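PDB 4EVF: giardin subunit alpha-1 from Giardia intestinalis, which binds calcium and phosphatidylserine as an annexin, and takes part in parasite attachment to the intestinal mucosa and in cytoskeletal disassembly and reassembly. Local coordinates for residues A[149-154]-A[183-188]; A[160-165]-A[175-180]; A[220-223]-A[229-232]. All coordinates share one frame; numbering follows the deposited sequence.

Interaction 1 of 3, residues A[149-154]-A[183-188]; sequences VSRPGS and SAEYRP
The carboxylate of Glu185 meets the loop 149-154 through both its oxygens, each presenting its syn lone pair to a separate donor. OE2 accepts the hydroxyl OG of Ser150 at 2.8 Å, and OE1 accepts the backbone N of Arg151 at 2.9 Å, with an N-H...O angle of 162°. Two bonds to neighbouring residues fix the rotation of the carboxylate. The other flat group here, the Arg151 guanidinium, stands almost perpendicular to it (89°) without pairing with it: NE of Arg151 is 6.0 Å from OE1 of Glu185. Of the arginine side chain, CB and CG are what approach the carboxylate, with Arg151 CB 3.5 Å from Glu185 OE1, before the chain bends at chi3 (67°) and carries the charge to Glu158, its salt-bridge partner. On the glutamate side the chain runs nearly straight beyond CG, which lets it span the 7.7 Å between the CA atoms of Ser150 and Glu185. This is a surface contact. It ties the loop between helix 135-145 and helix 155-167 to the first turn of helix 183-196, while Arg151 also lies against Phe177 of helix 171-180 and Ser154 caps the start of helix 155-167.

Interaction 2 of 3, residues A[160-165]-A[175-180]; sequences QRLDQA and IDFFGT
Leu162 sits squarely over one face of the Phe177 ring, and this is the tight part of the contact. Its CG stands 4.0 Å from the centroid of that ring and 9° off the ring normal, the geometry of a CH-pi contact. The two methyls lie off centre, toward the rim: Leu162 CD1 touches Phe177 CE1 at 4.0 Å, and Leu162 CD2 lies 4.1 Å from Phe177 CD1. A chi1 of 175° swings the Phe177 ring across the gap, where the CA atoms of Leu162 and Phe177 are 8.1 Å apart. Packing is looser towards Phe178, where Leu162 CD2 comes obliquely to CE2 at 4.5 Å. The two phenylalanines brace each other: CD2 of Phe178 lies in plane at the edge of the Phe177 ring, while Phe177 CD1 is 3.7 Å above the Phe178 plane, towards its rim. All three are buried, whereas Arg161, next to Leu162 in the chain, is exposed. Helix 155-167 thus packs on helix 171-180 within the predicted third annexin repeat; helix 183-196 adds Phe193 against Leu162 and Tyr186 against Phe177, and helix 135-145 places Leu139 on Phe178.

Interaction 3 of 3, residues A[220-223]-A[229-232]; sequences AHFA and RLAA
Phe222 and Leu230 meet without any hydrogen bond between their segments, and the shortest polar bond at this contact belongs to the neighbour of Phe222. That bond is a hydrogen bond joining ND1 of His221 to OH of Tyr186. The same imidazole lies by the aromatic ring, its CD2 being 4.0 Å above the Phe222 plane and shifted towards the rim. Across the contact the packing is apolar and close. CB of Phe222 presses against the backbone of the other helix, 3.6 Å from CA of Leu230, and also touches CD1 of that leucine at 3.8 Å. The second methyl, CD2 of Leu230, rests on CB of Ala223 at 3.9 Å, so the leucine fork straddles two consecutive residues. A chi1 near 180° sets CG of Leu230 opposite the backbone N, and chi2 (58°) then places CD1 by Phe222 and CD2 by Ala223. The CA atoms of Phe222 and Leu230 are 4.7 Å apart, and CB is the part of Phe222 nearest Leu230. The ring beyond CB passes obliquely by the carbonyl O of Arg229 and goes on to meet the rings of Tyr218 and Tyr233. Five residues separate the segments, and the pair forms a tight junction between the consecutive helices 211-225 and 227-240 in the all-helical annexin fold, joining the end of the predicted third repeat to the start of the predicted fourth.

How the interactions relate
Interactions 1 and 2 both lie in the predicted third annexin repeat, their centres 11 Å apart, and the segments of interaction 2 fall between those of interaction 1 in the sequence. They touch directly: Val149 N is 2.7 Å from Thr180 O, a probable hydrogen bond, and Arg151 NE packs 3.4 Å from Phe177 CD2. A polar surface contact thus adjoins a buried apolar one. Interaction 3 follows later in the chain, with its centre about 17 Å from that of interaction 1 and about 18 Å from that of interaction 2, nearer the centre of the molecule. Tyr186, on helix 183-196, links the regions, packing on Phe177 while hydrogen-bonded to His221 of helix 211-225, which is followed by helix 227-240 of interaction 3.

Interaction 1 of 3, residues A[149-154]-A[183-188]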
ATOM      1  N   VAL A 149      10.622 -17.842   4.316  1.00 26.83           N
ATOM      2  CA  VAL A 149      11.310 -19.128   4.391  1.00 29.80           C
ATOM      3  C   VAL A 149      10.511 -20.161   3.625  1.00 30.74           C
ATOM      4  O   VAL A 149       9.327 -20.377   3.902  1.00 26.45           O
ATOM      5  CB  VAL A 149      11.446 -19.601   5.855  1.00 30.42           C
ATOM      6  CG1 VAL A 149      11.902 -21.053   5.914  1.00 31.11           C
ATOM      7  CG2 VAL A 149      12.400 -18.693   6.636  1.00 34.22           C
ATOM      8  N   SER A 150      11.151 -20.800   2.656  1.00 28.32           N
ATOM      9  CA  SER A 150      10.476 -21.807   1.863  1.00 27.08           C
ATOM     10  C   SER A 150       9.837 -22.853   2.760  1.00 27.33           C
ATOM     11  O   SER A 150      10.385 -23.222   3.801  1.00 24.79           O
ATOM     12  CB  SER A 150      11.448 -22.474   0.892  1.00 33.29           C
ATOM     13  OG  SER A 150      10.792 -23.510   0.188  1.00 31.51           O
ATOM     14  N   ARG A 151       8.666 -23.328   2.360  1.00 28.10           N
ATOM     15  CA  ARG A 151       7.953 -24.316   3.161  1.00 30.10           C
ATOM     16  C   ARG A 151       8.273 -25.762   2.770  1.00 34.21           C
ATOM     17  O   ARG A 151       8.459 -26.071   1.595  1.00 29.37           O
ATOM     18  CB  ARG A 151       6.455 -24.016   3.167  1.00 29.52           C
ATOM     19  CG  ARG A 151       6.205 -22.676   3.845  1.00 25.48           C
ATOM     20  CD  ARG A 151       4.839 -22.526   4.394  1.00 26.47           C
ATOM     21  NE  ARG A 151       4.544 -23.408   5.518  1.00 28.20           N
ATOM     22  CZ  ARG A 151       4.801 -23.138   6.798  1.00 25.41           C
ATOM     23  NH1 ARG A 151       5.428 -22.024   7.149  1.00 24.32           N
ATOM     24  NH2 ARG A 151       4.448 -24.005   7.731  1.00 25.78           N
ATOM     25  N   PRO A 152       8.343 -26.646   3.780  1.00 36.82           N
ATOM     26  CA  PRO A 152       8.787 -28.040   3.660  1.00 36.16           C
ATOM     27  C   PRO A 152       8.055 -28.836   2.578  1.00 38.43           C
ATOM     28  O   PRO A 152       8.707 -29.432   1.720  1.00 39.26           O
ATOM     29  CB  PRO A 152       8.476 -28.627   5.045  1.00 33.91           C
ATOM     30  CG  PRO A 152       7.475 -27.687   5.661  1.00 37.72           C
ATOM     31  CD  PRO A 152       7.871 -26.339   5.141  1.00 31.53           C
ATOM     32  N   GLY A 153       6.727 -28.840   2.609  1.00 36.87           N
ATOM     33  CA  GLY A 153       5.975 -29.731   1.745  1.00 36.49           C
ATOM     34  C   GLY A 153       5.530 -29.185   0.404  1.00 35.65           C
ATOM     35  O   GLY A 153       5.920 -28.089  -0.005  1.00 34.26           O
ATOM     36  N   SER A 154       4.709 -29.978  -0.283  1.00 33.30           N
ATOM     37  CA  SER A 154       4.056 -29.569  -1.518  1.00 33.23           C
ATOM     38  C   SER A 154       2.896 -28.637  -1.181  1.00 31.58           C
ATOM     39  O   SER A 154       2.521 -28.526  -0.018  1.00 28.76           O
ATOM     40  CB  SER A 154       3.492 -30.796  -2.205  1.00 31.89           C
ATOM     41  OG  SER A 154       2.476 -31.354  -1.391  1.00 29.72           O
ATOM     42  N   SER A 183       5.551 -15.487  -1.176  1.00 20.53           N
ATOM     43  CA  SER A 183       4.376 -15.258  -2.003  1.00 21.73           C
ATOM     44  C   SER A 183       4.257 -16.290  -3.113  1.00 24.89           C
ATOM     45  O   SER A 183       3.164 -16.782  -3.407  1.00 20.51           O
ATOM     46  CB  SER A 183       4.413 -13.858  -2.619  1.00 29.53           C
ATOM     47  OG  SER A 183       4.376 -12.865  -1.616  1.00 33.50           O
ATOM     48  N   ALA A 184       5.387 -16.612  -3.740  1.00 22.63           N
ATOM     49  CA  ALA A 184       5.367 -17.530  -4.868  1.00 25.82           C
ATOM     50  C   ALA A 184       4.765 -18.875  -4.474  1.00 23.69           C
ATOM     51  O   ALA A 184       4.155 -19.537  -5.297  1.00 22.51           O
ATOM     52  CB  ALA A 184       6.768 -17.707  -5.442  1.00 26.09           C
ATOM     53  N   GLU A 185       4.942 -19.262  -3.211  1.00 22.03           N
ATOM     54  CA  GLU A 185       4.424 -20.534  -2.706  1.00 19.72           C
ATOM     55  C   GLU A 185       2.992 -20.381  -2.239  1.00 24.75           C
ATOM     56  O   GLU A 185       2.186 -21.311  -2.323  1.00 24.85           O
ATOM     57  CB  GLU A 185       5.290 -21.034  -1.545  1.00 22.97           C
ATOM     58  CG  GLU A 185       6.771 -21.132  -1.890  1.00 27.65           C
ATOM     59  CD  GLU A 185       7.563 -21.972  -0.905  1.00 32.49           C
ATOM     60  OE1 GLU A 185       7.083 -22.187   0.237  1.00 30.29           O
ATOM     61  OE2 GLU A 185       8.669 -22.430  -1.280  1.00 28.17           O
ATOM     62  N   TYR A 186       2.667 -19.198  -1.740  1.00 23.54           N
ATOM     63  CA  TYR A 186       1.333 -18.989  -1.177  1.00 22.09           C
ATOM     64  C   TYR A 186       0.225 -19.269  -2.185  1.00 21.79           C
ATOM     65  O   TYR A 186      -0.743 -19.969  -1.876  1.00 18.78           O
ATOM     66  CB  TYR A 186       1.197 -17.575  -0.624  1.00 23.25           C
ATOM     67  CG  TYR A 186      -0.135 -17.329   0.058  1.00 22.80           C
ATOM     68  CD1 TYR A 186      -0.354 -17.763   1.361  1.00 20.61           C
ATOM     69  CD2 TYR A 186      -1.169 -16.665  -0.600  1.00 20.21           C
ATOM     70  CE1 TYR A 186      -1.568 -17.531   2.000  1.00 21.28           C
ATOM     71  CE2 TYR A 186      -2.391 -16.428   0.037  1.00 22.46           C
ATOM     72  CZ  TYR A 186      -2.581 -16.867   1.336  1.00 21.09           C
ATOM     73  OH  TYR A 186      -3.785 -16.650   1.990  1.00 18.25           O
ATOM     74  N   ARG A 187       0.382 -18.742  -3.396  1.00 23.15           N
ATOM     75  CA  ARG A 187      -0.642 -18.854  -4.436  1.00 24.43           C
ATOM     76  C   ARG A 187      -1.062 -20.303  -4.718  1.00 24.73           C
ATOM     77  O   ARG A 187      -2.262 -20.616  -4.725  1.00 23.35           O
ATOM     78  CB  ARG A 187      -0.172 -18.136  -5.710  1.00 26.97           C
ATOM     79  CG  ARG A 187       0.597 -16.844  -5.391  1.00 28.51           C
ATOM     80  CD  ARG A 187       0.952 -15.994  -6.611  1.00 31.16           C
ATOM     81  NE  ARG A 187       1.272 -14.622  -6.201  1.00 35.91           N
ATOM     82  CZ  ARG A 187       2.499 -14.103  -6.148  1.00 39.91           C
ATOM     83  NH1 ARG A 187       3.561 -14.826  -6.507  1.00 34.79           N
ATOM     84  NH2 ARG A 187       2.664 -12.844  -5.748  1.00 36.60           N
ATOM     85  N   PRO A 188      -0.083 -21.201  -4.954  1.00 23.18           N
ATOM     86  CA  PRO A 188      -0.449 -22.616  -5.140  1.00 20.53           C
ATOM     87  C   PRO A 188      -1.098 -23.226  -3.890  1.00 23.89           C
ATOM     88  O   PRO A 188      -1.995 -24.057  -4.006  1.00 21.86           O
ATOM     89  CB  PRO A 188       0.898 -23.300  -5.430  1.00 23.71           C
ATOM     90  CG  PRO A 188       1.968 -22.278  -5.058  1.00 25.42           C
ATOM     91  CD  PRO A 188       1.339 -20.938  -5.239  1.00 22.91           C
TER

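Interaction 2 of 3, residues A[160-165]-A[175-180]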
ATOM      1  N   GLN A 160      -3.215 -28.711   3.634  1.00 26.28           N
ATOM      2  CA  GLN A 160      -3.784 -29.590   4.667  1.00 27.35           C
ATOM      3  C   GLN A 160      -3.320 -29.220   6.080  1.00 27.47           C
ATOM      4  O   GLN A 160      -4.141 -29.098   6.986  1.00 26.17           O
ATOM      5  CB  GLN A 160      -3.485 -31.066   4.359  1.00 32.21           C
ATOM      6  CG  GLN A 160      -3.794 -32.047   5.504  1.00 32.93           C
ATOM      7  CD  GLN A 160      -5.294 -32.282   5.733  1.00 40.33           C
ATOM      8  OE1 GLN A 160      -6.134 -31.423   5.444  1.00 40.70           O
ATOM      9  NE2 GLN A 160      -5.626 -33.456   6.255  1.00 40.87           N
ATOM     10  N   ARG A 161      -2.013 -29.033   6.270  1.00 24.90           N
ATOM     11  CA  ARG A 161      -1.496 -28.558   7.560  1.00 29.93           C
ATOM     12  C   ARG A 161      -2.114 -27.206   7.938  1.00 25.26           C
ATOM     13  O   ARG A 161      -2.413 -26.954   9.105  1.00 30.59           O
ATOM     14  CB  ARG A 161       0.036 -28.434   7.555  1.00 25.63           C
ATOM     15  CG  ARG A 161       0.794 -29.736   7.314  1.00 28.71           C
ATOM     16  CD  ARG A 161       2.292 -29.571   7.615  1.00 30.37           C
ATOM     17  NE  ARG A 161       3.158 -29.848   6.465  1.00 39.87           N
ATOM     18  CZ  ARG A 161       3.466 -31.068   6.028  1.00 40.88           C
ATOM     19  NH1 ARG A 161       2.960 -32.143   6.626  1.00 39.42           N
ATOM     20  NH2 ARG A 161       4.278 -31.217   4.985  1.00 44.21           N
ATOM     21  N   LEU A 162      -2.291 -26.341   6.943  1.00 24.09           N
ATOM     22  CA  LEU A 162      -2.861 -25.012   7.162  1.00 25.47           C
ATOM     23  C   LEU A 162      -4.304 -25.164   7.633  1.00 26.05           C
ATOM     24  O   LEU A 162      -4.697 -24.597   8.650  1.00 24.59           O
ATOM     25  CB  LEU A 162      -2.811 -24.184   5.870  1.00 24.36           C
ATOM     26  CG  LEU A 162      -2.481 -22.682   5.907  1.00 28.06           C
ATOM     27  CD1 LEU A 162      -3.370 -21.873   4.949  1.00 18.69           C
ATOM     28  CD2 LEU A 162      -2.551 -22.106   7.318  1.00 18.60           C
ATOM     29  N   ASP A 163      -5.080 -25.937   6.879  1.00 24.55           N
ATOM     30  CA  ASP A 163      -6.467 -26.253   7.234  1.00 26.70           C
ATOM     31  C   ASP A 163      -6.595 -26.831   8.641  1.00 30.38           C
ATOM     32  O   ASP A 163      -7.508 -26.476   9.385  1.00 30.33           O
ATOM     33  CB  ASP A 163      -7.062 -27.233   6.218  1.00 27.17           C
ATOM     34  CG  ASP A 163      -8.447 -27.731   6.618  1.00 31.87           C
ATOM     35  OD1 ASP A 163      -9.446 -27.053   6.296  1.00 27.92           O
ATOM     36  OD2 ASP A 163      -8.534 -28.810   7.240  1.00 34.93           O
ATOM     37  N   GLN A 164      -5.688 -27.735   8.999  1.00 28.24           N
ATOM     38  CA  GLN A 164      -5.708 -28.331  10.325  1.00 32.42           C
ATOM     39  C   GLN A 164      -5.403 -27.264  11.372  1.00 29.71           C
ATOM     40  O   GLN A 164      -6.013 -27.238  12.437  1.00 26.49           O
ATOM     41  CB  GLN A 164      -4.724 -29.506  10.414  1.00 32.31           C
ATOM     42  CG  GLN A 164      -5.092 -30.690   9.523  1.00 31.85           C
ATOM     43  CD  GLN A 164      -4.007 -31.761   9.475  1.00 41.49           C
ATOM     44  OE1 GLN A 164      -2.813 -31.465   9.604  1.00 43.47           O
ATOM     45  NE2 GLN A 164      -4.419 -33.011   9.282  1.00 39.90           N
ATOM     46  N   ALA A 165      -4.474 -26.366  11.057  1.00 28.53           N
ATOM     47  CA  ALA A 165      -4.176 -25.251  11.955  1.00 26.19           C
ATOM     48  C   ALA A 165      -5.401 -24.360  12.194  1.00 29.43           C
ATOM     49  O   ALA A 165      -5.672 -23.966  13.331  1.00 28.69           O
ATOM     50  CB  ALA A 165      -3.015 -24.429  11.422  1.00 25.76           C
ATOM     51  N   ILE A 175       0.285 -17.455  12.548  1.00 18.31           N
ATOM     52  CA  ILE A 175       1.091 -16.243  12.575  1.00 19.41           C
ATOM     53  C   ILE A 175       2.416 -16.488  11.855  1.00 22.06           C
ATOM     54  O   ILE A 175       2.872 -15.673  11.054  1.00 19.51           O
ATOM     55  CB  ILE A 175       1.327 -15.773  14.023  1.00 19.95           C
ATOM     56  CG1 ILE A 175       0.005 -15.310  14.651  1.00 19.14           C
ATOM     57  CG2 ILE A 175       2.338 -14.652  14.074  1.00 23.59           C
ATOM     58  CD1 ILE A 175       0.040 -15.239  16.170  1.00 24.54           C
ATOM     59  N   ASP A 176       3.026 -17.626  12.144  1.00 21.18           N
ATOM     60  CA  ASP A 176       4.284 -17.992  11.514  1.00 24.07           C
ATOM     61  C   ASP A 176       4.081 -18.257  10.024  1.00 21.23           C
ATOM     62  O   ASP A 176       4.890 -17.848   9.210  1.00 18.24           O
ATOM     63  CB  ASP A 176       4.872 -19.228  12.195  1.00 23.46           C
ATOM     64  CG  ASP A 176       6.139 -19.696  11.531  1.00 26.14           C
ATOM     65  OD1 ASP A 176       7.205 -19.129  11.849  1.00 30.05           O
ATOM     66  OD2 ASP A 176       6.066 -20.615  10.684  1.00 30.75           O
ATOM     67  N   PHE A 177       2.994 -18.935   9.664  1.00 18.43           N
ATOM     68  CA  PHE A 177       2.748 -19.226   8.257  1.00 20.47           C
ATOM     69  C   PHE A 177       2.569 -17.963   7.416  1.00 20.86           C
ATOM     70  O   PHE A 177       3.275 -17.750   6.437  1.00 16.26           O
ATOM     71  CB  PHE A 177       1.529 -20.135   8.069  1.00 19.61           C
ATOM     72  CG  PHE A 177       1.180 -20.365   6.629  1.00 19.70           C
ATOM     73  CD1 PHE A 177       0.292 -19.520   5.974  1.00 18.69           C
ATOM     74  CD2 PHE A 177       1.770 -21.399   5.915  1.00 17.57           C
ATOM     75  CE1 PHE A 177      -0.015 -19.721   4.641  1.00 21.44           C
ATOM     76  CE2 PHE A 177       1.454 -21.610   4.600  1.00 17.74           C
ATOM     77  CZ  PHE A 177       0.573 -20.773   3.951  1.00 17.79           C
ATOM     78  N   PHE A 178       1.607 -17.126   7.789  1.00 20.39           N
ATOM     79  CA  PHE A 178       1.371 -15.903   7.033  1.00 19.95           C
ATOM     80  C   PHE A 178       2.559 -14.935   7.114  1.00 17.17           C
ATOM     81  O   PHE A 178       2.826 -14.197   6.167  1.00 16.07           O
ATOM     82  CB  PHE A 178       0.046 -15.252   7.455  1.00 16.50           C
ATOM     83  CG  PHE A 178      -1.155 -15.977   6.927  1.00 16.02           C
ATOM     84  CD1 PHE A 178      -1.619 -15.718   5.650  1.00 18.76           C
ATOM     85  CD2 PHE A 178      -1.794 -16.943   7.687  1.00 15.75           C
ATOM     86  CE1 PHE A 178      -2.712 -16.397   5.140  1.00 20.09           C
ATOM     87  CE2 PHE A 178      -2.872 -17.632   7.186  1.00 17.89           C
ATOM     88  CZ  PHE A 178      -3.342 -17.354   5.912  1.00 20.81           C
ATOM     89  N   GLY A 179       3.291 -14.967   8.224  1.00 18.65           N
ATOM     90  CA  GLY A 179       4.444 -14.098   8.386  1.00 17.05           C
ATOM     91  C   GLY A 179       5.727 -14.510   7.672  1.00 21.23           C
ATOM     92  O   GLY A 179       6.630 -13.677   7.507  1.00 21.40           O
ATOM     93  N   THR A 180       5.825 -15.770   7.234  1.00 20.72           N
ATOM     94  CA  THR A 180       7.079 -16.262   6.639  1.00 22.46           C
ATOM     95  C   THR A 180       6.953 -17.003   5.301  1.00 24.12           C
ATOM     96  O   THR A 180       7.966 -17.320   4.661  1.00 21.74           O
ATOM     97  CB  THR A 180       7.866 -17.188   7.621  1.00 24.43           C
ATOM     98  OG1 THR A 180       7.111 -18.375   7.887  1.00 19.04           O
ATOM     99  CG2 THR A 180       8.176 -16.477   8.941  1.00 25.34           C
TER

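Interaction 3 of 3, residues A[220-223]-A[229-232]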
ATOM      1  N   ALA A 220      -3.030  -9.570   4.593  1.00 19.48           N
ATOM      2  CA  ALA A 220      -1.847 -10.417   4.389  1.00 17.45           C
ATOM      3  C   ALA A 220      -2.084 -11.436   3.271  1.00 18.46           C
ATOM      4  O   ALA A 220      -1.223 -11.655   2.406  1.00 19.00           O
ATOM      5  CB  ALA A 220      -1.492 -11.117   5.679  1.00 16.15           C
ATOM      6  N   HIS A 221      -3.257 -12.065   3.312  1.00 17.51           N
ATOM      7  CA  HIS A 221      -3.731 -12.958   2.256  1.00 19.28           C
ATOM      8  C   HIS A 221      -3.669 -12.330   0.854  1.00 20.55           C
ATOM      9  O   HIS A 221      -3.072 -12.897  -0.065  1.00 19.35           O
ATOM     10  CB  HIS A 221      -5.157 -13.419   2.582  1.00 21.16           C
ATOM     11  CG  HIS A 221      -5.896 -13.986   1.413  1.00 20.78           C
ATOM     12  ND1 HIS A 221      -5.636 -15.239   0.904  1.00 20.82           N
ATOM     13  CD2 HIS A 221      -6.894 -13.471   0.655  1.00 20.38           C
ATOM     14  CE1 HIS A 221      -6.437 -15.473  -0.121  1.00 22.27           C
ATOM     15  NE2 HIS A 221      -7.210 -14.415  -0.293  1.00 22.47           N
ATOM     16  N   PHE A 222      -4.292 -11.166   0.683  1.00 20.39           N
ATOM     17  CA  PHE A 222      -4.238 -10.451  -0.596  1.00 18.99           C
ATOM     18  C   PHE A 222      -2.810 -10.064  -0.971  1.00 19.69           C
ATOM     19  O   PHE A 222      -2.420 -10.189  -2.135  1.00 17.73           O
ATOM     20  CB  PHE A 222      -5.111  -9.193  -0.566  1.00 19.97           C
ATOM     21  CG  PHE A 222      -6.584  -9.472  -0.680  1.00 20.25           C
ATOM     22  CD1 PHE A 222      -7.474  -8.957   0.257  1.00 23.62           C
ATOM     23  CD2 PHE A 222      -7.082 -10.237  -1.713  1.00 22.50           C
ATOM     24  CE1 PHE A 222      -8.833  -9.212   0.160  1.00 22.71           C
ATOM     25  CE2 PHE A 222      -8.443 -10.493  -1.814  1.00 24.73           C
ATOM     26  CZ  PHE A 222      -9.315  -9.979  -0.875  1.00 27.07           C
ATOM     27  N   ALA A 223      -2.040  -9.596   0.010  1.00 17.42           N
ATOM     28  CA  ALA A 223      -0.664  -9.161  -0.243  1.00 17.70           C
ATOM     29  C   ALA A 223       0.128 -10.314  -0.830  1.00 21.18           C
ATOM     30  O   ALA A 223       0.818 -10.148  -1.834  1.00 19.65           O
ATOM     31  CB  ALA A 223      -0.002  -8.680   1.038  1.00 19.90           C
ATOM     32  N   ARG A 229      -3.556  -6.966  -5.973  1.00 19.91           N
ATOM     33  CA  ARG A 229      -4.798  -7.514  -5.434  1.00 22.25           C
ATOM     34  C   ARG A 229      -5.117  -6.942  -4.054  1.00 19.36           C
ATOM     35  O   ARG A 229      -6.279  -6.760  -3.714  1.00 18.61           O
ATOM     36  CB  ARG A 229      -4.756  -9.044  -5.410  1.00 23.47           C
ATOM     37  CG  ARG A 229      -4.673  -9.653  -6.802  1.00 26.84           C
ATOM     38  CD  ARG A 229      -4.646 -11.160  -6.776  1.00 29.24           C
ATOM     39  NE  ARG A 229      -5.972 -11.725  -6.526  1.00 31.25           N
ATOM     40  CZ  ARG A 229      -6.287 -13.001  -6.735  1.00 31.23           C
ATOM     41  NH1 ARG A 229      -5.373 -13.840  -7.205  1.00 36.06           N
ATOM     42  NH2 ARG A 229      -7.517 -13.435  -6.479  1.00 32.70           N
ATOM     43  N   LEU A 230      -4.091  -6.676  -3.252  1.00 17.41           N
ATOM     44  CA  LEU A 230      -4.310  -5.964  -2.002  1.00 16.76           C
ATOM     45  C   LEU A 230      -4.711  -4.517  -2.308  1.00 20.55           C
ATOM     46  O   LEU A 230      -5.623  -3.966  -1.676  1.00 17.37           O
ATOM     47  CB  LEU A 230      -3.073  -6.012  -1.089  1.00 17.73           C
ATOM     48  CG  LEU A 230      -3.247  -5.278   0.245  1.00 16.77           C
ATOM     49  CD1 LEU A 230      -4.449  -5.846   1.037  1.00 17.88           C
ATOM     50  CD2 LEU A 230      -1.992  -5.312   1.097  1.00 16.86           C
ATOM     51  N   ALA A 231      -4.022  -3.902  -3.277  1.00 16.92           N
ATOM     52  CA  ALA A 231      -4.385  -2.563  -3.739  1.00 20.93           C
ATOM     53  C   ALA A 231      -5.867  -2.474  -4.137  1.00 16.50           C
ATOM     54  O   ALA A 231      -6.569  -1.550  -3.731  1.00 17.61           O
ATOM     55  CB  ALA A 231      -3.499  -2.146  -4.909  1.00 17.69           C
ATOM     56  N   ALA A 232      -6.329  -3.422  -4.944  1.00 17.61           N
ATOM     57  CA  ALA A 232      -7.736  -3.447  -5.363  1.00 17.48           C
ATOM     58  C   ALA A 232      -8.670  -3.407  -4.148  1.00 19.40           C
ATOM     59  O   ALA A 232      -9.612  -2.611  -4.095  1.00 18.08           O
ATOM     60  CB  ALA A 232      -8.017  -4.674  -6.177  1.00 21.28           C
TER